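Local coordinates for protein putidaredoxin reductase (PDB 1Q1R) that probably passes electrons from NADH through its bound FAD to the iron-sulfur protein putidaredoxin, which supplies the cytochrome P450cam monooxygenase, at residues Gly337-Ile351 against Val363-Val377. Sequence-based numbering, arbitrary orientation.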
ATOM      1  N   GLY A 337       2.905 -16.268   5.768  1.00 33.73           N
ATOM      2  CA  GLY A 337       3.858 -15.224   5.438  1.00 32.35           C
ATOM      3  C   GLY A 337       3.953 -14.994   3.944  1.00 31.69           C
ATOM      4  O   GLY A 337       4.657 -15.713   3.233  1.00 31.51           O
ATOM      5  N   LEU A 338       3.234 -13.987   3.463  1.00 30.53           N
ATOM      6  CA  LEU A 338       3.236 -13.656   2.046  1.00 29.37           C
ATOM      7  C   LEU A 338       4.149 -12.462   1.793  1.00 29.40           C
ATOM      8  O   LEU A 338       3.900 -11.366   2.294  1.00 27.98           O
ATOM      9  CB  LEU A 338       1.812 -13.330   1.598  1.00 30.29           C
ATOM     10  CG  LEU A 338       0.796 -14.439   1.911  1.00 30.24           C
ATOM     11  CD1 LEU A 338      -0.629 -13.915   1.796  1.00 30.37           C
ATOM     12  CD2 LEU A 338       1.027 -15.599   0.962  1.00 31.64           C
ATOM     13  N   LYS A 339       5.215 -12.681   1.028  1.00 28.81           N
ATOM     14  CA  LYS A 339       6.153 -11.610   0.713  1.00 30.64           C
ATOM     15  C   LYS A 339       6.396 -11.573  -0.789  1.00 31.52           C
ATOM     16  O   LYS A 339       6.750 -12.581  -1.403  1.00 32.29           O
ATOM     17  CB  LYS A 339       7.467 -11.811   1.471  1.00 30.70           C
ATOM     18  CG  LYS A 339       7.272 -11.946   2.974  1.00 32.22           C
ATOM     19  CD  LYS A 339       8.590 -11.924   3.733  1.00 34.35           C
ATOM     20  CE  LYS A 339       9.182 -10.523   3.781  1.00 35.83           C
ATOM     21  NZ  LYS A 339      10.456 -10.479   4.567  1.00 37.20           N
ATOM     22  N   MET A 340       6.195 -10.399  -1.373  1.00 31.93           N
ATOM     23  CA  MET A 340       6.351 -10.216  -2.805  1.00 32.94           C
ATOM     24  C   MET A 340       7.463  -9.223  -3.129  1.00 32.59           C
ATOM     25  O   MET A 340       7.555  -8.162  -2.508  1.00 31.92           O
ATOM     26  CB  MET A 340       5.032  -9.708  -3.402  1.00 34.23           C
ATOM     27  CG  MET A 340       3.801 -10.607  -3.178  1.00 37.35           C
ATOM     28  SD  MET A 340       3.248 -10.883  -1.454  1.00 40.56           S
ATOM     29  CE  MET A 340       3.286 -12.702  -1.390  1.00 39.84           C
ATOM     30  N   VAL A 341       8.309  -9.569  -4.096  1.00 31.70           N
ATOM     31  CA  VAL A 341       9.389  -8.680  -4.516  1.00 31.73           C
ATOM     32  C   VAL A 341       9.357  -8.488  -6.031  1.00 31.78           C
ATOM     33  O   VAL A 341       9.124  -9.435  -6.782  1.00 30.82           O
ATOM     34  CB  VAL A 341      10.784  -9.219  -4.106  1.00 31.95           C
ATOM     35  CG1 VAL A 341      11.003 -10.613  -4.670  1.00 32.42           C
ATOM     36  CG2 VAL A 341      11.866  -8.272  -4.602  1.00 31.23           C
ATOM     37  N   GLY A 342       9.576  -7.250  -6.467  1.00 32.19           N
ATOM     38  CA  GLY A 342       9.574  -6.943  -7.884  1.00 31.19           C
ATOM     39  C   GLY A 342       8.193  -6.670  -8.442  1.00 32.45           C
ATOM     40  O   GLY A 342       7.191  -6.751  -7.726  1.00 31.96           O
ATOM     41  N   LEU A 343       8.146  -6.344  -9.731  1.00 32.09           N
ATOM     42  CA  LEU A 343       6.898  -6.058 -10.425  1.00 33.51           C
ATOM     43  C   LEU A 343       6.721  -7.102 -11.520  1.00 33.56           C
ATOM     44  O   LEU A 343       7.568  -7.236 -12.400  1.00 33.33           O
ATOM     45  CB  LEU A 343       6.947  -4.650 -11.029  1.00 32.99           C
ATOM     46  CG  LEU A 343       7.275  -3.556 -10.005  1.00 34.29           C
ATOM     47  CD1 LEU A 343       7.381  -2.205 -10.695  1.00 33.77           C
ATOM     48  CD2 LEU A 343       6.196  -3.531  -8.925  1.00 33.76           C
ATOM     49  N   SER A 344       5.614  -7.834 -11.456  1.00 35.07           N
ATOM     50  CA  SER A 344       5.312  -8.902 -12.407  1.00 37.29           C
ATOM     51  C   SER A 344       4.848  -8.466 -13.796  1.00 39.34           C
ATOM     52  O   SER A 344       4.845  -9.265 -14.737  1.00 39.53           O
ATOM     53  CB  SER A 344       4.255  -9.825 -11.804  1.00 36.98           C
ATOM     54  OG  SER A 344       3.082  -9.098 -11.476  1.00 36.42           O
ATOM     55  N   GLU A 345       4.459  -7.204 -13.923  1.00 41.07           N
ATOM     56  CA  GLU A 345       3.968  -6.670 -15.189  1.00 43.08           C
ATOM     57  C   GLU A 345       4.861  -7.006 -16.388  1.00 42.77           C
ATOM     58  O   GLU A 345       6.042  -6.665 -16.412  1.00 42.83           O
ATOM     59  CB  GLU A 345       3.797  -5.152 -15.059  1.00 45.10           C
ATOM     60  CG  GLU A 345       2.956  -4.498 -16.140  1.00 49.36           C
ATOM     61  CD  GLU A 345       3.775  -4.051 -17.331  1.00 52.03           C
ATOM     62  OE1 GLU A 345       4.375  -4.917 -18.002  1.00 53.99           O
ATOM     63  OE2 GLU A 345       3.818  -2.828 -17.594  1.00 53.23           O
ATOM     64  N   GLY A 346       4.287  -7.686 -17.378  1.00 42.31           N
ATOM     65  CA  GLY A 346       5.034  -8.035 -18.575  1.00 41.71           C
ATOM     66  C   GLY A 346       5.651  -9.423 -18.624  1.00 41.53           C
ATOM     67  O   GLY A 346       6.424  -9.725 -19.536  1.00 41.66           O
ATOM     68  N   TYR A 347       5.318 -10.272 -17.658  1.00 40.85           N
ATOM     69  CA  TYR A 347       5.869 -11.622 -17.621  1.00 40.43           C
ATOM     70  C   TYR A 347       5.219 -12.482 -18.699  1.00 41.00           C
ATOM     71  O   TYR A 347       4.039 -12.306 -19.014  1.00 40.55           O
ATOM     72  CB  TYR A 347       5.639 -12.255 -16.241  1.00 39.07           C
ATOM     73  CG  TYR A 347       4.226 -12.736 -16.003  1.00 37.80           C
ATOM     74  CD1 TYR A 347       3.830 -14.016 -16.387  1.00 37.44           C
ATOM     75  CD2 TYR A 347       3.275 -11.902 -15.418  1.00 38.30           C
ATOM     76  CE1 TYR A 347       2.522 -14.453 -16.195  1.00 37.48           C
ATOM     77  CE2 TYR A 347       1.965 -12.329 -15.222  1.00 37.58           C
ATOM     78  CZ  TYR A 347       1.596 -13.604 -15.615  1.00 38.00           C
ATOM     79  OH  TYR A 347       0.298 -14.023 -15.440  1.00 39.07           O
ATOM     80  N   ASP A 348       5.990 -13.407 -19.264  1.00 41.24           N
ATOM     81  CA  ASP A 348       5.469 -14.293 -20.295  1.00 41.60           C
ATOM     82  C   ASP A 348       5.435 -15.734 -19.809  1.00 41.30           C
ATOM     83  O   ASP A 348       5.114 -16.646 -20.568  1.00 41.85           O
ATOM     84  CB  ASP A 348       6.297 -14.188 -21.576  1.00 42.33           C
ATOM     85  CG  ASP A 348       7.773 -14.343 -21.329  1.00 43.51           C
ATOM     86  OD1 ASP A 348       8.170 -15.347 -20.704  1.00 44.65           O
ATOM     87  OD2 ASP A 348       8.538 -13.460 -21.767  1.00 44.85           O
ATOM     88  N   ARG A 349       5.777 -15.934 -18.540  1.00 39.90           N
ATOM     89  CA  ARG A 349       5.740 -17.263 -17.943  1.00 38.39           C
ATOM     90  C   ARG A 349       6.179 -17.259 -16.490  1.00 36.34           C
ATOM     91  O   ARG A 349       6.930 -16.390 -16.050  1.00 35.68           O
ATOM     92  CB  ARG A 349       6.604 -18.254 -18.723  1.00 39.70           C
ATOM     93  CG  ARG A 349       8.098 -18.025 -18.623  1.00 40.98           C
ATOM     94  CD  ARG A 349       8.818 -19.358 -18.703  1.00 42.18           C
ATOM     95  NE  ARG A 349      10.258 -19.201 -18.869  1.00 44.15           N
ATOM     96  CZ  ARG A 349      11.134 -20.188 -18.713  1.00 45.43           C
ATOM     97  NH1 ARG A 349      10.713 -21.403 -18.382  1.00 45.55           N
ATOM     98  NH2 ARG A 349      12.427 -19.961 -18.895  1.00 45.91           N
ATOM     99  N   ILE A 350       5.692 -18.240 -15.749  1.00 34.71           N
ATOM    100  CA  ILE A 350       6.034 -18.358 -14.347  1.00 33.69           C
ATOM    101  C   ILE A 350       6.630 -19.730 -14.099  1.00 32.22           C
ATOM    102  O   ILE A 350       6.372 -20.680 -14.843  1.00 31.25           O
ATOM    103  CB  ILE A 350       4.796 -18.196 -13.438  1.00 33.96           C
ATOM    104  CG1 ILE A 350       3.915 -19.441 -13.532  1.00 34.40           C
ATOM    105  CG2 ILE A 350       4.005 -16.958 -13.847  1.00 35.13           C
ATOM    106  CD1 ILE A 350       2.805 -19.487 -12.505  1.00 33.43           C
ATOM    107  N   ILE A 351       7.441 -19.818 -13.057  1.00 30.33           N
ATOM    108  CA  ILE A 351       8.059 -21.072 -12.668  1.00 28.75           C
ATOM    109  C   ILE A 351       7.770 -21.218 -11.185  1.00 28.57           C
ATOM    110  O   ILE A 351       8.119 -20.347 -10.385  1.00 27.74           O
ATOM    111  CB  ILE A 351       9.588 -21.056 -12.908  1.00 29.27           C
ATOM    112  CG1 ILE A 351       9.874 -20.913 -14.406  1.00 28.55           C
ATOM    113  CG2 ILE A 351      10.214 -22.333 -12.358  1.00 27.74           C
ATOM    114  CD1 ILE A 351      11.340 -20.891 -14.760  1.00 29.48           C
ATOM    115  N   VAL A 363       7.095 -18.333  -6.424  1.00 25.36           N
ATOM    116  CA  VAL A 363       6.683 -18.255  -7.815  1.00 26.08           C
ATOM    117  C   VAL A 363       7.524 -17.196  -8.507  1.00 25.79           C
ATOM    118  O   VAL A 363       7.506 -16.016  -8.126  1.00 24.72           O
ATOM    119  CB  VAL A 363       5.182 -17.886  -7.941  1.00 26.22           C
ATOM    120  CG1 VAL A 363       4.751 -17.923  -9.402  1.00 26.73           C
ATOM    121  CG2 VAL A 363       4.339 -18.858  -7.125  1.00 26.54           C
ATOM    122  N   PHE A 364       8.277 -17.625  -9.515  1.00 25.00           N
ATOM    123  CA  PHE A 364       9.136 -16.711 -10.255  1.00 25.77           C
ATOM    124  C   PHE A 364       8.451 -16.223 -11.523  1.00 26.34           C
ATOM    125  O   PHE A 364       7.972 -17.019 -12.324  1.00 26.86           O
ATOM    126  CB  PHE A 364      10.463 -17.399 -10.614  1.00 25.48           C
ATOM    127  CG  PHE A 364      11.277 -17.815  -9.417  1.00 25.43           C
ATOM    128  CD1 PHE A 364      10.978 -18.986  -8.726  1.00 25.22           C
ATOM    129  CD2 PHE A 364      12.323 -17.015  -8.960  1.00 25.20           C
ATOM    130  CE1 PHE A 364      11.705 -19.352  -7.594  1.00 25.07           C
ATOM    131  CE2 PHE A 364      13.055 -17.373  -7.830  1.00 24.67           C
ATOM    132  CZ  PHE A 364      12.745 -18.540  -7.145  1.00 24.89           C
ATOM    133  N   TYR A 365       8.399 -14.908 -11.696  1.00 27.63           N
ATOM    134  CA  TYR A 365       7.789 -14.312 -12.881  1.00 29.71           C
ATOM    135  C   TYR A 365       8.906 -13.905 -13.833  1.00 30.68           C
ATOM    136  O   TYR A 365       9.753 -13.080 -13.488  1.00 30.17           O
ATOM    137  CB  TYR A 365       6.958 -13.083 -12.500  1.00 30.13           C
ATOM    138  CG  TYR A 365       5.751 -13.410 -11.650  1.00 30.90           C
ATOM    139  CD1 TYR A 365       5.894 -13.796 -10.317  1.00 31.35           C
ATOM    140  CD2 TYR A 365       4.467 -13.360 -12.188  1.00 31.34           C
ATOM    141  CE1 TYR A 365       4.788 -14.128  -9.540  1.00 31.92           C
ATOM    142  CE2 TYR A 365       3.354 -13.688 -11.420  1.00 32.22           C
ATOM    143  CZ  TYR A 365       3.520 -14.071 -10.101  1.00 32.56           C
ATOM    144  OH  TYR A 365       2.418 -14.404  -9.347  1.00 33.97           O
ATOM    145  N   LEU A 366       8.907 -14.488 -15.029  1.00 31.40           N
ATOM    146  CA  LEU A 366       9.941 -14.187 -16.009  1.00 33.15           C
ATOM    147  C   LEU A 366       9.427 -13.633 -17.331  1.00 34.58           C
ATOM    148  O   LEU A 366       8.302 -13.902 -17.751  1.00 34.89           O
ATOM    149  CB  LEU A 366      10.776 -15.442 -16.312  1.00 32.57           C
ATOM    150  CG  LEU A 366      11.563 -16.127 -15.191  1.00 32.63           C
ATOM    151  CD1 LEU A 366      10.613 -16.874 -14.269  1.00 31.19           C
ATOM    152  CD2 LEU A 366      12.575 -17.090 -15.798  1.00 31.57           C
ATOM    153  N   GLN A 367      10.281 -12.844 -17.971  1.00 36.45           N
ATOM    154  CA  GLN A 367      10.007 -12.273 -19.279  1.00 38.04           C
ATOM    155  C   GLN A 367      11.231 -12.757 -20.040  1.00 38.28           C
ATOM    156  O   GLN A 367      12.274 -12.105 -20.043  1.00 38.81           O
ATOM    157  CB  GLN A 367       9.990 -10.748 -19.228  1.00 38.64           C
ATOM    158  CG  GLN A 367       9.542 -10.117 -20.530  1.00 41.37           C
ATOM    159  CD  GLN A 367       9.566  -8.603 -20.491  1.00 42.60           C
ATOM    160  OE1 GLN A 367       9.047  -7.941 -21.391  1.00 44.41           O
ATOM    161  NE2 GLN A 367      10.177  -8.044 -19.453  1.00 43.32           N
ATOM    162  N   GLY A 368      11.103 -13.922 -20.662  1.00 38.82           N
ATOM    163  CA  GLY A 368      12.230 -14.502 -21.365  1.00 38.51           C
ATOM    164  C   GLY A 368      13.004 -15.276 -20.313  1.00 38.13           C
ATOM    165  O   GLY A 368      12.488 -16.242 -19.748  1.00 38.04           O
ATOM    166  N   ASP A 369      14.232 -14.853 -20.039  1.00 38.32           N
ATOM    167  CA  ASP A 369      15.053 -15.513 -19.030  1.00 38.70           C
ATOM    168  C   ASP A 369      15.306 -14.569 -17.860  1.00 38.20           C
ATOM    169  O   ASP A 369      15.965 -14.932 -16.886  1.00 38.06           O
ATOM    170  CB  ASP A 369      16.393 -15.958 -19.621  1.00 39.82           C
ATOM    171  CG  ASP A 369      16.236 -17.036 -20.675  1.00 41.57           C
ATOM    172  OD1 ASP A 369      15.456 -17.988 -20.456  1.00 41.77           O
ATOM    173  OD2 ASP A 369      16.907 -16.936 -21.720  1.00 43.78           O
ATOM    174  N   ARG A 370      14.783 -13.352 -17.969  1.00 37.81           N
ATOM    175  CA  ARG A 370      14.951 -12.358 -16.919  1.00 37.17           C
ATOM    176  C   ARG A 370      13.861 -12.498 -15.859  1.00 35.58           C
ATOM    177  O   ARG A 370      12.672 -12.571 -16.183  1.00 35.05           O
ATOM    178  CB  ARG A 370      14.897 -10.948 -17.506  1.00 38.40           C
ATOM    179  CG  ARG A 370      14.972  -9.861 -16.447  1.00 41.29           C
ATOM    180  CD  ARG A 370      14.639  -8.490 -17.005  1.00 43.44           C
ATOM    181  NE  ARG A 370      14.525  -7.504 -15.934  1.00 46.08           N
ATOM    182  CZ  ARG A 370      14.100  -6.255 -16.106  1.00 47.13           C
ATOM    183  NH1 ARG A 370      13.746  -5.835 -17.314  1.00 47.48           N
ATOM    184  NH2 ARG A 370      14.031  -5.429 -15.068  1.00 46.78           N
ATOM    185  N   VAL A 371      14.272 -12.540 -14.596  1.00 33.53           N
ATOM    186  CA  VAL A 371      13.325 -12.653 -13.495  1.00 32.96           C
ATOM    187  C   VAL A 371      12.805 -11.256 -13.161  1.00 32.17           C
ATOM    188  O   VAL A 371      13.578 -10.369 -12.810  1.00 32.02           O
ATOM    189  CB  VAL A 371      13.988 -13.269 -12.238  1.00 32.63           C
ATOM    190  CG1 VAL A 371      12.982 -13.339 -11.095  1.00 32.05           C
ATOM    191  CG2 VAL A 371      14.509 -14.670 -12.556  1.00 32.68           C
ATOM    192  N   LEU A 372      11.494 -11.070 -13.284  1.00 31.51           N
ATOM    193  CA  LEU A 372      10.863  -9.779 -13.007  1.00 31.20           C
ATOM    194  C   LEU A 372      10.431  -9.637 -11.555  1.00 30.68           C
ATOM    195  O   LEU A 372      10.614  -8.587 -10.944  1.00 31.34           O
ATOM    196  CB  LEU A 372       9.638  -9.588 -13.905  1.00 31.49           C
ATOM    197  CG  LEU A 372       9.872  -9.470 -15.414  1.00 32.08           C
ATOM    198  CD1 LEU A 372       8.529  -9.485 -16.136  1.00 32.35           C
ATOM    199  CD2 LEU A 372      10.635  -8.188 -15.723  1.00 32.28           C
ATOM    200  N   ALA A 373       9.848 -10.697 -11.006  1.00 29.62           N
ATOM    201  CA  ALA A 373       9.382 -10.667  -9.628  1.00 28.87           C
ATOM    202  C   ALA A 373       9.247 -12.069  -9.067  1.00 28.94           C
ATOM    203  O   ALA A 373       9.270 -13.053  -9.803  1.00 28.01           O
ATOM    204  CB  ALA A 373       8.030  -9.953  -9.554  1.00 28.58           C
ATOM    205  N   VAL A 374       9.113 -12.152  -7.749  1.00 28.23           N
ATOM    206  CA  VAL A 374       8.944 -13.433  -7.088  1.00 27.83           C
ATOM    207  C   VAL A 374       7.966 -13.276  -5.939  1.00 28.35           C
ATOM    208  O   VAL A 374       8.107 -12.375  -5.110  1.00 28.63           O
ATOM    209  CB  VAL A 374      10.270 -13.975  -6.517  1.00 25.84           C
ATOM    210  CG1 VAL A 374      10.044 -15.362  -5.921  1.00 25.71           C
ATOM    211  CG2 VAL A 374      11.334 -14.030  -7.609  1.00 26.22           C
ATOM    212  N   ASP A 375       6.955 -14.133  -5.912  1.00 28.18           N
ATOM    213  CA  ASP A 375       5.982 -14.117  -4.832  1.00 28.88           C
ATOM    214  C   ASP A 375       6.373 -15.319  -3.975  1.00 28.41           C
ATOM    215  O   ASP A 375       6.450 -16.442  -4.478  1.00 29.49           O
ATOM    216  CB  ASP A 375       4.555 -14.302  -5.368  1.00 28.84           C
ATOM    217  CG  ASP A 375       4.046 -13.089  -6.150  1.00 31.10           C
ATOM    218  OD1 ASP A 375       3.009 -13.227  -6.836  1.00 32.97           O
ATOM    219  OD2 ASP A 375       4.666 -12.007  -6.080  1.00 30.83           O
ATOM    220  N   THR A 376       6.651 -15.091  -2.697  1.00 26.09           N
ATOM    221  CA  THR A 376       7.012 -16.192  -1.816  1.00 25.50           C
ATOM    222  C   THR A 376       5.938 -16.404  -0.763  1.00 25.71           C
ATOM    223  O   THR A 376       5.363 -15.446  -0.244  1.00 25.59           O
ATOM    224  CB  THR A 376       8.364 -15.944  -1.116  1.00 25.13           C
ATOM    225  OG1 THR A 376       8.267 -14.796  -0.267  1.00 25.36           O
ATOM    226  CG2 THR A 376       9.458 -15.714  -2.151  1.00 24.84           C
ATOM    227  N   VAL A 377       5.663 -17.669  -0.466  1.00 26.16           N
ATOM    228  CA  VAL A 377       4.660 -18.038   0.526  1.00 26.44           C
ATOM    229  C   VAL A 377       5.340 -18.874   1.602  1.00 27.15           C
ATOM    230  O   VAL A 377       5.682 -20.038   1.378  1.00 26.84           O
ATOM    231  CB  VAL A 377       3.520 -18.847  -0.124  1.00 26.69           C
ATOM    232  CG1 VAL A 377       2.569 -19.360   0.941  1.00 27.07           C
ATOM    233  CG2 VAL A 377       2.784 -17.972  -1.128  1.00 25.78           C
TER
HETATM  234  O   HOH W   1       7.307 -15.733   2.352  1.00 26.86           O
HETATM  235  O   HOH W   2       6.021  -9.634  -6.561  1.00 50.05           O
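Tyr365 turns its ring edge to the face of Tyr347, a T-shaped pair with planes at 85°. Tyr365 CD2 lies 3.7 Å from Tyr347 CD2, over that ring's face. Ser344 CB and Ile350 CG2 also touch the Tyr365 ring, and Val193 of helix 191-204 adds to the packing. At the far end, Tyr365 OH makes a weak hydrogen bond to Asp375 OD1. An alanine in place of Tyr365 would remove the ring and would probably leave a gap between Tyr347, Ser344 and Ile350, with Asp375 losing a weak partner. Further along the sheet, Lys339 O is gripped twice by Thr376, by N at 2.8 Å and by OG1 at 2.9 Å. The hydroxyl gets there because OG1 sits between the backbone N and carbonyl carbon (chi1 64°). Tyr365 and Thr376 are buried in this tight part; the turn from Gln367 to Arg370 is looser and exposed. There Gly368 N is shared weakly by both Asp348 oxygens, bent to OD2 (2.8 Å), straighter but longer to OD1 (3.3 Å). Arg349 NH2 pairs with Asp369 OD1 only at long range, 3.9 Å. A classic beta bulge sets Asp348 and Arg349 opposite Leu366. The segments supply parts of four neighbouring strands of the antiparallel sheet in the C-terminal domain of this glutathione reductase-fold flavoprotein.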